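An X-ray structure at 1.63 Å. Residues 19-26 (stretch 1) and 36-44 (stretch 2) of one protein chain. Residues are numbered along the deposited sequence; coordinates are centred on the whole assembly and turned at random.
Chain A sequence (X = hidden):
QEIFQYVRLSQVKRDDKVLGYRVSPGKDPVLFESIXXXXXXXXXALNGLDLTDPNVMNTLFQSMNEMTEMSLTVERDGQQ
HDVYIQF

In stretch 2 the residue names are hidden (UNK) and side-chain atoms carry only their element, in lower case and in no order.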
# COMPACT_ATOMS: atom_id res chain seq x y z
N LEU A 19 -8.19 -7.72 -6.73
CA LEU A 19 -8.93 -6.48 -6.89
C LEU A 19 -8.27 -5.31 -6.18
O LEU A 19 -8.47 -4.15 -6.54
CB LEU A 19 -10.35 -6.63 -6.33
CG LEU A 19 -11.21 -7.73 -6.96
CD1 LEU A 19 -12.60 -7.77 -6.31
CD2 LEU A 19 -11.30 -7.52 -8.47
N GLY A 20 -7.49 -5.63 -5.15
CA GLY A 20 -6.85 -4.63 -4.30
C GLY A 20 -6.34 -5.33 -3.05
O GLY A 20 -6.42 -6.56 -2.96
N TYR A 21 -5.82 -4.55 -2.10
CA TYR A 21 -5.28 -5.11 -0.85
C TYR A 21 -5.88 -4.44 0.38
O TYR A 21 -5.88 -3.21 0.49
CB TYR A 21 -3.75 -5.02 -0.81
CG TYR A 21 -3.12 -5.81 -1.93
CD1 TYR A 21 -2.63 -7.09 -1.71
CD2 TYR A 21 -3.07 -5.28 -3.21
CE1 TYR A 21 -2.09 -7.82 -2.75
CE2 TYR A 21 -2.52 -6.00 -4.26
CZ TYR A 21 -2.03 -7.27 -4.02
OH TYR A 21 -1.50 -7.99 -5.07
N ARG A 22 -6.42 -5.25 1.28
CA ARG A 22 -6.90 -4.73 2.55
C ARG A 22 -5.71 -4.30 3.39
O ARG A 22 -4.73 -5.03 3.52
CB ARG A 22 -7.66 -5.81 3.33
CG ARG A 22 -8.44 -5.25 4.51
CD ARG A 22 -8.88 -6.39 5.44
NE ARG A 22 -9.69 -5.91 6.56
CZ ARG A 22 -9.19 -5.31 7.65
NH1 ARG A 22 -7.87 -5.10 7.75
NH2 ARG A 22 -10.01 -4.91 8.61
N VAL A 23 -5.83 -3.11 3.96
CA VAL A 23 -4.80 -2.56 4.83
C VAL A 23 -5.02 -2.94 6.30
O VAL A 23 -6.14 -2.79 6.82
CB VAL A 23 -4.82 -1.02 4.74
CG1 VAL A 23 -4.05 -0.38 5.88
CG2 VAL A 23 -4.30 -0.54 3.38
N SER A 24 -3.96 -3.42 6.95
CA SER A 24 -3.94 -3.66 8.40
C SER A 24 -2.75 -2.92 8.99
O SER A 24 -1.81 -2.58 8.28
CB SER A 24 -3.81 -5.16 8.71
OG SER A 24 -4.95 -5.90 8.27
N PRO A 25 -2.78 -2.67 10.30
CA PRO A 25 -1.64 -1.98 10.92
C PRO A 25 -0.31 -2.69 10.69
O PRO A 25 -0.24 -3.93 10.72
CB PRO A 25 -2.01 -1.97 12.41
CG PRO A 25 -3.53 -2.02 12.40
CD PRO A 25 -3.84 -2.98 11.26
N GLY A 26 0.74 -1.91 10.45
CA GLY A 26 2.08 -2.45 10.36
C GLY A 26 2.68 -2.65 11.74
O GLY A 26 1.99 -2.59 12.77
N UNK A 36 -1.67 8.33 8.39
CA UNK A 36 -3.12 8.48 8.28
C UNK A 36 -3.84 7.28 7.70
O UNK A 36 -4.92 7.43 7.14
N UNK A 37 -3.26 6.10 7.85
CA UNK A 37 -3.97 4.89 7.44
C UNK A 37 -4.96 4.45 8.50
O UNK A 37 -4.84 4.81 9.68
c UNK A 37 -3.17 3.74 4.68
c UNK A 37 -2.20 3.83 5.86
c UNK A 37 -1.18 2.70 5.81
c UNK A 37 -2.98 3.75 7.17
N UNK A 38 -5.95 3.67 8.08
CA UNK A 38 -6.93 3.10 8.99
C UNK A 38 -7.12 1.64 8.63
O UNK A 38 -7.10 1.28 7.45
n UNK A 38 -9.41 7.33 9.71
c UNK A 38 -8.13 5.30 9.36
o UNK A 38 -10.51 5.45 9.14
c UNK A 38 -9.45 6.03 9.40
c UNK A 38 -8.26 3.86 8.91
N UNK A 39 -7.25 0.80 9.66
CA UNK A 39 -7.49 -0.62 9.44
C UNK A 39 -8.71 -0.77 8.52
O UNK A 39 -9.72 -0.09 8.69
o UNK A 39 -7.10 -3.50 10.09
o UNK A 39 -9.14 -3.29 10.88
c UNK A 39 -7.76 -1.34 10.77
c UNK A 39 -8.02 -2.82 10.57
N UNK A 40 -8.59 -1.66 7.54
CA UNK A 40 -9.68 -1.89 6.59
C UNK A 40 -9.72 -0.96 5.37
O UNK A 40 -10.59 -1.10 4.51
N UNK A 41 -8.79 -0.01 5.29
CA UNK A 41 -8.64 0.77 4.07
C UNK A 41 -8.35 -0.19 2.93
O UNK A 41 -7.75 -1.24 3.14
c UNK A 41 -7.77 2.97 4.97
o UNK A 41 -8.95 3.23 5.27
c UNK A 41 -7.46 1.73 4.17
o UNK A 41 -6.80 3.71 5.27
N UNK A 42 -8.75 0.18 1.72
CA UNK A 42 -8.43 -0.64 0.54
C UNK A 42 -7.33 -0.01 -0.30
O UNK A 42 -7.53 1.03 -0.90
c UNK A 42 -9.67 -0.86 -0.34
c UNK A 42 -9.45 -3.69 -1.61
c UNK A 42 -10.61 -1.93 0.18
s UNK A 42 -9.83 -3.56 0.14
N UNK A 43 -6.17 -0.66 -0.36
CA UNK A 43 -5.05 -0.12 -1.12
C UNK A 43 -5.20 -0.53 -2.57
O UNK A 43 -5.41 -1.71 -2.89
c UNK A 43 -3.75 -0.64 -0.57
N UNK A 44 -5.09 0.45 -3.47
CA UNK A 44 -5.33 0.17 -4.88
C UNK A 44 -4.16 0.55 -5.79
O UNK A 44 -4.03 0.01 -6.90
c UNK A 44 -6.55 2.34 -5.22
c UNK A 44 -6.63 0.83 -5.37
c UNK A 44 -7.82 0.30 -4.58
O HOH W 1 -6.40 -6.39 10.48

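Position 36 has no side-chain atoms and lies beyond reach of stretch 1, which makes it G36. Its phi of 86° suits glycine, and it closes the preceding helix in a Schellman motif.

Position 37 carries four carbons, forked at the second, with one terminal carbon against V23: L37. Its CA-to-CB bond points toward stretch 1, and L37 CD1 lies 4.2 Å from V23 CG1, an apolar contact.

Position 38 has three carbons in a row, the third bearing one oxygen and one nitrogen, and none touches stretch 1. A carboxamide at that distance from CA defines Q38. Its CA-to-CB bond points away, and its nearest side-chain approach is Q38 CB to V23 CG1, 6.7 Å; the backbone Q38 O lies 3.8 Å from V23 CG1.

At position 39, two carbons, the second carrying two oxygens, make a short carboxylate, and both oxygens face the R22 guanidinium: D39. The pairing is end-on: R22 NH1 donates to D39 OD1 (2.9 Å, 167°) and R22 NH2 to D39 OD2 (2.9 Å, 168°), a two-pronged salt bridge. Water 1 extends it, donating to D39 OD1 (3.0 Å) and hydrogen-bonding S24 OG (2.7 Å).

Position 40 again lacks side-chain atoms, and its backbone N meets V23 O. With phi/psi of 87/-2°, a CB would jam against the preceding carbonyl oxygen; this is G40. G40 N donates to V23 O at 2.8 Å.

Position 41 repeats the two carbons and two oxygens, its first carbon near V23 CB, giving D41. D41 OD2 accepts from Q38 N at 2.9 Å, while D41 N donates to Q38 O at 3.0 Å, within a type II turn from Q38 to D41. D41 CB is 3.9 Å from V23 CB.

Position 42 shows an unbranched run of two carbons, a sulfur and a carbon, the last against G20: M42. All three chi angles are m, and M42 CE comes within 3.8 Å of G20 C. An ideal CB on G20 would sit 2.9 Å from M42 CE, a clash that the bare glycine avoids.

Position 43 has a single carbon, near V23 and Y21: A43. A43 CB lies 4.0 Å from V23 CG2 and 4.4 Å from Y21 CB.

Position 44 has one carbon carrying two more, without close contact to stretch 1: the beta-branched V44.

The contact is built on antiparallel pairing. Y21 N donates to A43 O (3.0 Å) and A43 N to Y21 O (2.7 Å), while R22 and M42 form the adjacent non-hydrogen-bonded pair. V23 N to D41 O (2.8 Å) continues the ladder into the turn. V23 supplies apolar packing against L37 and A43, and the R22–D39 salt bridge ties the turn to the strand.

Stretch 2, residues 36-44: GLQDGDMAV
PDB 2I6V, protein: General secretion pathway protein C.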